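Local coordinates for collagen adhesin protein (Enterococcus faecalis, PDB 2Z1P) that probably binds collagen at the bacterial surface, its paired adhesin domains wrapping the ligand as the Collagen Hug model describes, at residues Met35-Val40 against Asn299-Gly304; Gln200-Glu205 against Tyr259-Thr264; Gln270-Asn275 against Thr294-Asn299. All coordinates share one frame; numbering follows the deposited sequence.

Interaction 1 of 3, residues Met35-Val40 against Asn299-Gly304; sequences MTSIKV and NVFVEG
Ser-37 turns its OG anti to its own carbonyl carbon (chi1 -53°), which carries the hydroxyl out toward Val-300 and Phe-301, while Val-300, with CG1 anti to its backbone N (chi1 167°), spreads its two methyls along the strand it meets. The contact illustrates how a chain leaving one domain can lie back against the domain that precedes it with few atoms. The Ser-37 OG sits at the centre: it is 3.3 Å from CA of Val-300, 3.4 Å from its CG1, and 2.8 Å from the backbone N of Phe-301. On the flank, CB of Phe-301 comes within 3.8 Å of the same OG, although the phenyl ring itself leads away. Val-300 divides its work between its branches. CG1 also approaches the backbone O of Thr-36 at 3.8 Å, and CG2 packs on CB of Met-35 at 3.7 Å. Beyond that CB the methionine chain runs extended away from Val-300. Residues 35-40 and 299-304 run in broadly the same direction and come closest at Ser-37 and Val-300, with no clear backbone hydrogen bond joining them. Such a stretch following strand 289-298 and lying alongside a strand of the first domain is consistent with the latch of the Collagen Hug model, which probably helps close the structure around collagen. Thr-36 and Ile-38 point to the other side of strand 35-43, where Ile-38 meets Val-23 and Leu-25 of strand 20-25 and both residues pack on strand 107-116. Thus 299-304, entering from the end of strand 289-298, lies over the opposite face of this Ig-like sheet, with Phe-301 resting on Ala-271 of the second domain.

Interaction 2 of 3, residues Gln200-Glu205 against Tyr259-Thr264; sequences QQLNKE and YTSTIT
Gln-201 and Thr-262 form the antiparallel hydrogen-bonded pair between strands 200-202 and 259-263, whose axes approach to 4.4 Å with their directions 140° apart, so the ribbons splay appreciably from exact antiparallel. They are neighbours in a five-stranded sheet of the collagen-binding domain, a β-sandwich, and show how side chains can reinforce a backbone ladder. Gln-201 N donates to Thr-262 O at 2.8 Å. In return, Gln-201 O is held by two donors of one residue: the Thr-262 N, which lies well above the carbonyl plane, and the Thr-262 OG1, which comes in that plane onto a lone pair at 3.2 Å. The threonine hydroxyl reaches it because chi1 (36°) sets OG1 between backbone N and carbonyl carbon. Further along, Asn-203 N donates to Thr-260 O at 3.1 Å. The asparagine side chain slants past both threonines, its CB 3.1 Å from Thr-260 O and its OD1 3.7 Å from CG2 of Thr-262. On the face bearing Gln-200, Leu-202 and Ser-261, apolar and polar contacts are mixed. Leu-202 crosses Tyr-259 at about a right angle and sets CD1 4.0 Å from CE1 of the ring, which itself stacks with Phe-207. Polar ends here are satisfied by neighbours: Gln-200 OE1 accepts from Trp-175 NE1, and Ser-261 OG bonds Gln-196 NE2. At the far end, the methyl CG2 of Thr-264 packs on CG of Gln-201 at 3.8 Å.

Interaction 3 of 3, residues Gln270-Asn275 against Thr294-Asn299; sequences QATFEN and TSQVKN
Asn-299 grips the loop leading into strand 272-281 twice: its ND2 donates to Gln-270 O at 2.6 Å, with the acceptor close to the amide plane, and its backbone N donates to Ala-271 O at 2.9 Å. Placing CG anti to the backbone N (chi1 -174°) swings the amide toward that loop, and ND2 also bonds Gln-268 O, so the two carbonyls of the loop fix the rotation of the group. The ladder continues through Phe-273 N to Val-297 O at 3.0 Å, its return bond weak, and then through the reciprocal pair of Asn-275 and Ser-295, where Ser-295 N reaches Asn-275 O at 2.7 Å. Packing follows on both faces. OD1 of Asn-299 lies 3.0 Å from CE1 of Phe-273, amide and ring planes 58° apart, and on this side Phe-273 and Val-297 both press on Leu-166. On the other, CG2 of Thr-294 touches CB of Glu-274 at 3.8 Å. Because the paired strands 272-281 and 289-298 also follow each other in the chain, they form a β-hairpin at one margin of a five-stranded sheet of the collagen-binding domain's β-sandwich.

In the fold
Along the chain, interaction 1 spans nearly everything: interactions 2 and 3 lie, one after the other, inside the loop it closes. Interactions 2 and 3 belong to the two opposed sheets of the second domain, their centres about 13 Å apart, and meet between the sheets, where Ile-263 packs on Phe-273. Interactions 1 and 3, about 15 Å apart between centres, share Asn-299, and Phe-301 packs on Ala-271; interactions 1 and 2 do not touch, their centres lying about 21 Å apart. The hairpin of 270-275 and 294-299 thus anchors the start of the tail that reaches the Ig-like domain, consistent with the interdomain closure of the Collagen Hug.

Interaction 1 of 3, residues Met35-Val40 against Asn299-Gly304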
loop_
_atom_site.group_PDB
_atom_site.type_symbol
_atom_site.label_atom_id
_atom_site.label_comp_id
_atom_site.label_asym_id
_atom_site.label_seq_id
_atom_site.Cartn_x
_atom_site.Cartn_y
_atom_site.Cartn_z
ATOM N N MET A 35 7.247 -0.908 0.978
ATOM C CA MET A 35 6.596 -1.540 2.112
ATOM C C MET A 35 6.567 -3.014 1.786
ATOM O O MET A 35 6.175 -3.402 0.686
ATOM C CB MET A 35 5.189 -1.003 2.290
ATOM C CG MET A 35 5.177 0.470 2.561
ATOM S SD MET A 35 3.547 1.058 2.886
ATOM C CE MET A 35 3.895 2.709 3.553
ATOM N N THR A 36 6.999 -3.837 2.734
ATOM C CA THR A 36 7.045 -5.274 2.514
ATOM C C THR A 36 6.625 -5.978 3.785
ATOM O O THR A 36 6.650 -5.378 4.862
ATOM C CB THR A 36 8.479 -5.729 2.122
ATOM O OG1 THR A 36 8.449 -7.080 1.649
ATOM C CG2 THR A 36 9.421 -5.641 3.329
ATOM N N SER A 37 6.235 -7.243 3.649
ATOM C CA SER A 37 5.809 -8.053 4.783
ATOM C C SER A 37 6.960 -8.940 5.219
ATOM O O SER A 37 7.689 -9.491 4.390
ATOM C CB SER A 37 4.625 -8.946 4.405
ATOM O OG SER A 37 3.562 -8.204 3.839
ATOM N N ILE A 38 7.117 -9.060 6.531
ATOM C CA ILE A 38 8.148 -9.898 7.126
ATOM C C ILE A 38 7.352 -10.944 7.905
ATOM O O ILE A 38 6.470 -10.599 8.700
ATOM C CB ILE A 38 9.056 -9.081 8.084
ATOM C CG1 ILE A 38 9.709 -7.934 7.318
ATOM C CG2 ILE A 38 10.138 -9.969 8.683
ATOM C CD1 ILE A 38 10.629 -7.106 8.145
ATOM N N LYS A 39 7.645 -12.218 7.660
ATOM C CA LYS A 39 6.924 -13.299 8.325
ATOM C C LYS A 39 7.778 -14.080 9.323
ATOM O O LYS A 39 8.764 -14.709 8.942
ATOM C CB LYS A 39 6.381 -14.248 7.272
ATOM C CG LYS A 39 5.549 -15.361 7.826
ATOM C CD LYS A 39 5.316 -16.353 6.744
ATOM C CE LYS A 39 4.371 -17.393 7.199
ATOM N NZ LYS A 39 4.253 -18.413 6.139
ATOM N N VAL A 40 7.387 -14.045 10.595
ATOM C CA VAL A 40 8.118 -14.758 11.641
ATOM C C VAL A 40 7.384 -16.030 12.084
ATOM O O VAL A 40 6.346 -15.958 12.734
ATOM C CB VAL A 40 8.322 -13.876 12.895
ATOM C CG1 VAL A 40 9.256 -14.596 13.876
ATOM C CG2 VAL A 40 8.859 -12.510 12.507
ATOM N N ASN A 299 -0.504 -5.762 -1.346
ATOM C CA ASN A 299 -0.894 -5.561 0.035
ATOM C C ASN A 299 0.217 -6.112 0.929
ATOM O O ASN A 299 0.925 -7.055 0.563
ATOM C CB ASN A 299 -2.229 -6.282 0.309
ATOM C CG ASN A 299 -2.789 -6.004 1.702
ATOM O OD1 ASN A 299 -2.654 -4.896 2.249
ATOM N ND2 ASN A 299 -3.444 -7.008 2.273
ATOM N N VAL A 300 0.385 -5.484 2.085
ATOM C CA VAL A 300 1.376 -5.905 3.063
ATOM C C VAL A 300 0.626 -6.735 4.108
ATOM O O VAL A 300 -0.114 -6.201 4.935
ATOM C CB VAL A 300 2.041 -4.689 3.749
ATOM C CG1 VAL A 300 2.812 -5.139 4.974
ATOM C CG2 VAL A 300 2.977 -3.991 2.779
ATOM N N PHE A 301 0.813 -8.048 4.044
ATOM C CA PHE A 301 0.163 -8.966 4.953
ATOM C C PHE A 301 0.398 -8.731 6.422
ATOM O O PHE A 301 1.520 -8.517 6.868
ATOM C CB PHE A 301 0.570 -10.388 4.608
ATOM C CG PHE A 301 -0.060 -10.894 3.356
ATOM C CD1 PHE A 301 -1.445 -10.956 3.257
ATOM C CD2 PHE A 301 0.716 -11.303 2.276
ATOM C CE1 PHE A 301 -2.057 -11.417 2.110
ATOM C CE2 PHE A 301 0.110 -11.770 1.113
ATOM C CZ PHE A 301 -1.285 -11.826 1.034
ATOM N N VAL A 302 -0.690 -8.759 7.175
ATOM C CA VAL A 302 -0.615 -8.601 8.622
ATOM C C VAL A 302 -1.456 -9.770 9.107
ATOM O O VAL A 302 -2.653 -9.626 9.320
ATOM C CB VAL A 302 -1.223 -7.268 9.090
ATOM C CG1 VAL A 302 -0.213 -6.146 8.914
ATOM C CG2 VAL A 302 -2.491 -6.969 8.276
ATOM N N GLU A 303 -0.833 -10.943 9.215
ATOM C CA GLU A 303 -1.528 -12.149 9.655
ATOM C C GLU A 303 -0.900 -12.579 10.977
ATOM O O GLU A 303 -0.066 -11.868 11.533
ATOM C CB GLU A 303 -1.394 -13.261 8.625
ATOM N N GLY A 304 -1.300 -13.745 11.469
ATOM C CA GLY A 304 -0.774 -14.270 12.715
ATOM C C GLY A 304 -1.619 -15.417 13.239
ATOM O O GLY A 304 -2.466 -15.220 14.110
#

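Interaction 2 of 3, residues Gln200-Glu205 against Tyr259-Thr264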
loop_
_atom_site.group_PDB
_atom_site.type_symbol
_atom_site.label_atom_id
_atom_site.label_comp_id
_atom_site.label_asym_id
_atom_site.label_seq_id
_atom_site.Cartn_x
_atom_site.Cartn_y
_atom_site.Cartn_z
ATOM N N GLN A 200 -12.148 -2.549 -0.790
ATOM C CA GLN A 200 -11.950 -1.120 -0.578
ATOM C C GLN A 200 -13.207 -0.308 -0.361
ATOM O O GLN A 200 -14.298 -0.713 -0.764
ATOM C CB GLN A 200 -11.204 -0.532 -1.761
ATOM C CG GLN A 200 -10.039 -1.365 -2.176
ATOM C CD GLN A 200 -9.344 -0.792 -3.367
ATOM O OE1 GLN A 200 -8.884 0.346 -3.340
ATOM N NE2 GLN A 200 -9.265 -1.574 -4.433
ATOM N N GLN A 201 -13.025 0.857 0.259
ATOM C CA GLN A 201 -14.113 1.787 0.542
ATOM C C GLN A 201 -13.819 3.142 -0.067
ATOM O O GLN A 201 -13.038 3.915 0.479
ATOM C CB GLN A 201 -14.298 1.948 2.051
ATOM C CG GLN A 201 -15.496 1.196 2.588
ATOM C CD GLN A 201 -16.807 1.657 1.956
ATOM O OE1 GLN A 201 -17.787 0.913 1.933
ATOM N NE2 GLN A 201 -16.832 2.893 1.451
ATOM N N LEU A 202 -14.452 3.438 -1.190
ATOM C CA LEU A 202 -14.218 4.709 -1.859
ATOM C C LEU A 202 -14.475 5.914 -0.960
ATOM O O LEU A 202 -15.566 6.063 -0.417
ATOM C CB LEU A 202 -15.090 4.808 -3.110
ATOM C CG LEU A 202 -14.898 6.062 -3.961
ATOM C CD1 LEU A 202 -13.475 6.122 -4.488
ATOM C CD2 LEU A 202 -15.884 6.040 -5.109
ATOM N N ASN A 203 -13.463 6.771 -0.814
ATOM C CA ASN A 203 -13.561 7.978 0.011
ATOM C C ASN A 203 -14.019 9.135 -0.868
ATOM O O ASN A 203 -13.223 9.960 -1.323
ATOM C CB ASN A 203 -12.205 8.300 0.643
ATOM C CG ASN A 203 -11.664 7.154 1.491
ATOM O OD1 ASN A 203 -10.542 7.212 1.997
ATOM N ND2 ASN A 203 -12.466 6.105 1.650
ATOM N N LYS A 204 -15.323 9.184 -1.096
ATOM C CA LYS A 204 -15.934 10.192 -1.943
ATOM C C LYS A 204 -15.445 11.630 -1.821
ATOM O O LYS A 204 -15.547 12.387 -2.780
ATOM C CB LYS A 204 -17.458 10.173 -1.763
ATOM C CG LYS A 204 -18.135 8.815 -2.025
ATOM C CD LYS A 204 -19.664 8.962 -2.120
ATOM C CE LYS A 204 -20.378 7.637 -1.902
ATOM N NZ LYS A 204 -19.807 6.548 -2.744
ATOM N N GLU A 205 -14.916 12.032 -0.673
ATOM C CA GLU A 205 -14.484 13.421 -0.578
ATOM C C GLU A 205 -12.974 13.618 -0.532
ATOM O O GLU A 205 -12.483 14.659 -0.079
ATOM C CB GLU A 205 -15.142 14.098 0.631
ATOM C CG GLU A 205 -15.343 15.607 0.444
ATOM C CD GLU A 205 -16.239 16.226 1.509
ATOM O OE1 GLU A 205 -17.350 15.701 1.741
ATOM O OE2 GLU A 205 -15.837 17.246 2.105
ATOM N N TYR A 259 -6.969 10.445 -5.232
ATOM C CA TYR A 259 -8.060 10.107 -4.343
ATOM C C TYR A 259 -7.646 8.856 -3.602
ATOM O O TYR A 259 -6.704 8.179 -4.020
ATOM C CB TYR A 259 -9.349 9.893 -5.135
ATOM C CG TYR A 259 -9.403 8.637 -5.962
ATOM C CD1 TYR A 259 -9.721 7.414 -5.384
ATOM C CD2 TYR A 259 -9.191 8.680 -7.339
ATOM C CE1 TYR A 259 -9.841 6.268 -6.152
ATOM C CE2 TYR A 259 -9.309 7.533 -8.119
ATOM C CZ TYR A 259 -9.636 6.339 -7.513
ATOM O OH TYR A 259 -9.793 5.223 -8.275
ATOM N N THR A 260 -8.341 8.562 -2.500
ATOM C CA THR A 260 -8.043 7.397 -1.667
ATOM C C THR A 260 -9.223 6.481 -1.337
ATOM O O THR A 260 -10.390 6.860 -1.432
ATOM C CB THR A 260 -7.427 7.824 -0.328
ATOM O OG1 THR A 260 -8.266 8.806 0.285
ATOM C CG2 THR A 260 -6.052 8.407 -0.527
ATOM N N SER A 261 -8.882 5.261 -0.946
ATOM C CA SER A 261 -9.846 4.253 -0.550
ATOM C C SER A 261 -9.320 3.643 0.728
ATOM O O SER A 261 -8.111 3.515 0.920
ATOM C CB SER A 261 -9.966 3.167 -1.606
ATOM O OG SER A 261 -10.548 3.701 -2.771
ATOM N N THR A 262 -10.239 3.267 1.602
ATOM C CA THR A 262 -9.880 2.674 2.876
ATOM C C THR A 262 -10.041 1.162 2.825
ATOM O O THR A 262 -11.010 0.646 2.262
ATOM C CB THR A 262 -10.750 3.266 4.004
ATOM O OG1 THR A 262 -12.076 3.511 3.511
ATOM C CG2 THR A 262 -10.150 4.576 4.506
ATOM N N ILE A 263 -9.071 0.460 3.398
ATOM C CA ILE A 263 -9.080 -0.999 3.424
ATOM C C ILE A 263 -10.061 -1.546 4.473
ATOM O O ILE A 263 -9.972 -1.199 5.653
ATOM C CB ILE A 263 -7.663 -1.528 3.713
ATOM C CG1 ILE A 263 -6.672 -0.975 2.675
ATOM C CG2 ILE A 263 -7.668 -3.033 3.678
ATOM C CD1 ILE A 263 -5.234 -1.393 2.903
ATOM N N THR A 264 -10.996 -2.395 4.052
ATOM C CA THR A 264 -11.975 -2.945 4.986
ATOM C C THR A 264 -11.439 -4.175 5.699
ATOM O O THR A 264 -10.335 -4.640 5.401
ATOM C CB THR A 264 -13.280 -3.343 4.273
ATOM O OG1 THR A 264 -12.988 -4.318 3.276
ATOM C CG2 THR A 264 -13.910 -2.159 3.594
#

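Interaction 3 of 3, residues Gln270-Asn275 against Thr294-Asn299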
loop_
_atom_site.group_PDB
_atom_site.type_symbol
_atom_site.label_atom_id
_atom_site.label_comp_id
_atom_site.label_asym_id
_atom_site.label_seq_id
_atom_site.Cartn_x
_atom_site.Cartn_y
_atom_site.Cartn_z
ATOM N N GLN A 270 -6.631 -9.621 1.773
ATOM C CA GLN A 270 -6.328 -9.827 0.355
ATOM C C GLN A 270 -4.851 -9.676 0.015
ATOM O O GLN A 270 -4.112 -8.950 0.684
ATOM C CB GLN A 270 -7.117 -8.836 -0.497
ATOM C CG GLN A 270 -8.608 -8.912 -0.307
ATOM C CD GLN A 270 -9.326 -7.717 -0.887
ATOM O OE1 GLN A 270 -10.549 -7.684 -0.925
ATOM N NE2 GLN A 270 -8.568 -6.720 -1.334
ATOM N N ALA A 271 -4.436 -10.362 -1.046
ATOM C CA ALA A 271 -3.054 -10.308 -1.504
ATOM C C ALA A 271 -2.803 -8.966 -2.159
ATOM O O ALA A 271 -1.766 -8.343 -1.948
ATOM C CB ALA A 271 -2.792 -11.415 -2.508
ATOM N N THR A 272 -3.781 -8.534 -2.951
ATOM C CA THR A 272 -3.694 -7.280 -3.691
ATOM C C THR A 272 -4.992 -6.474 -3.675
ATOM O O THR A 272 -6.058 -6.982 -3.352
ATOM C CB THR A 272 -3.329 -7.553 -5.181
ATOM O OG1 THR A 272 -4.374 -8.322 -5.800
ATOM C CG2 THR A 272 -2.020 -8.336 -5.288
ATOM N N PHE A 273 -4.879 -5.205 -4.027
ATOM C CA PHE A 273 -6.030 -4.320 -4.117
ATOM C C PHE A 273 -6.048 -3.891 -5.579
ATOM O O PHE A 273 -4.994 -3.659 -6.168
ATOM C CB PHE A 273 -5.852 -3.103 -3.210
ATOM C CG PHE A 273 -5.765 -3.450 -1.755
ATOM C CD1 PHE A 273 -4.635 -3.121 -1.009
ATOM C CD2 PHE A 273 -6.804 -4.126 -1.129
ATOM C CE1 PHE A 273 -4.538 -3.462 0.343
ATOM C CE2 PHE A 273 -6.718 -4.471 0.220
ATOM C CZ PHE A 273 -5.578 -4.138 0.956
ATOM N N GLU A 274 -7.230 -3.786 -6.175
ATOM C CA GLU A 274 -7.297 -3.413 -7.578
ATOM C C GLU A 274 -8.286 -2.324 -7.962
ATOM O O GLU A 274 -9.199 -1.978 -7.212
ATOM C CB GLU A 274 -7.587 -4.657 -8.389
ATOM C CG GLU A 274 -6.676 -5.778 -8.020
ATOM C CD GLU A 274 -7.089 -7.066 -8.644
ATOM O OE1 GLU A 274 -6.331 -8.042 -8.516
ATOM O OE2 GLU A 274 -8.173 -7.112 -9.258
ATOM N N ASN A 275 -8.078 -1.766 -9.145
ATOM C CA ASN A 275 -8.973 -0.756 -9.664
ATOM C C ASN A 275 -8.904 -0.817 -11.183
ATOM O O ASN A 275 -7.834 -0.770 -11.769
ATOM C CB ASN A 275 -8.601 0.624 -9.134
ATOM C CG ASN A 275 -9.698 1.649 -9.372
ATOM O OD1 ASN A 275 -9.769 2.670 -8.699
ATOM N ND2 ASN A 275 -10.556 1.375 -10.337
ATOM N N THR A 294 -6.591 -2.867 -15.468
ATOM C CA THR A 294 -6.730 -3.034 -14.026
ATOM C C THR A 294 -5.401 -2.785 -13.336
ATOM O O THR A 294 -4.413 -3.452 -13.631
ATOM C CB THR A 294 -7.174 -4.455 -13.670
ATOM O OG1 THR A 294 -8.479 -4.695 -14.200
ATOM C CG2 THR A 294 -7.212 -4.641 -12.166
ATOM N N SER A 295 -5.380 -1.828 -12.416
ATOM C CA SER A 295 -4.168 -1.499 -11.678
ATOM C C SER A 295 -4.096 -2.337 -10.436
ATOM O O SER A 295 -5.111 -2.635 -9.816
ATOM C CB SER A 295 -4.157 -0.032 -11.266
ATOM O OG SER A 295 -3.881 0.795 -12.375
ATOM N N GLN A 296 -2.881 -2.702 -10.060
ATOM C CA GLN A 296 -2.681 -3.502 -8.867
ATOM C C GLN A 296 -1.869 -2.739 -7.836
ATOM O O GLN A 296 -1.105 -1.834 -8.173
ATOM C CB GLN A 296 -1.938 -4.781 -9.224
ATOM C CG GLN A 296 -2.670 -5.670 -10.192
ATOM C CD GLN A 296 -3.127 -6.952 -9.544
ATOM O OE1 GLN A 296 -3.637 -7.844 -10.215
ATOM N NE2 GLN A 296 -2.948 -7.054 -8.230
ATOM N N VAL A 297 -2.052 -3.100 -6.576
ATOM C CA VAL A 297 -1.296 -2.500 -5.484
ATOM C C VAL A 297 -1.065 -3.653 -4.522
ATOM O O VAL A 297 -2.016 -4.180 -3.949
ATOM C CB VAL A 297 -2.077 -1.382 -4.744
ATOM C CG1 VAL A 297 -1.275 -0.911 -3.530
ATOM C CG2 VAL A 297 -2.336 -0.209 -5.673
ATOM N N LYS A 298 0.185 -4.072 -4.371
ATOM C CA LYS A 298 0.491 -5.172 -3.462
ATOM C C LYS A 298 0.125 -4.817 -2.026
ATOM O O LYS A 298 0.396 -3.715 -1.547
ATOM C CB LYS A 298 1.973 -5.539 -3.533
ATOM C CG LYS A 298 2.307 -6.651 -4.512
ATOM C CD LYS A 298 3.773 -7.089 -4.358
ATOM C CE LYS A 298 4.098 -7.589 -2.933
ATOM N NZ LYS A 298 5.538 -7.981 -2.735
ATOM N N ASN A 299 -0.504 -5.762 -1.346
ATOM C CA ASN A 299 -0.894 -5.561 0.035
ATOM C C ASN A 299 0.217 -6.112 0.929
ATOM O O ASN A 299 0.925 -7.055 0.563
ATOM C CB ASN A 299 -2.229 -6.282 0.309
ATOM C CG ASN A 299 -2.789 -6.004 1.702
ATOM O OD1 ASN A 299 -2.654 -4.896 2.249
ATOM N ND2 ASN A 299 -3.444 -7.008 2.273
#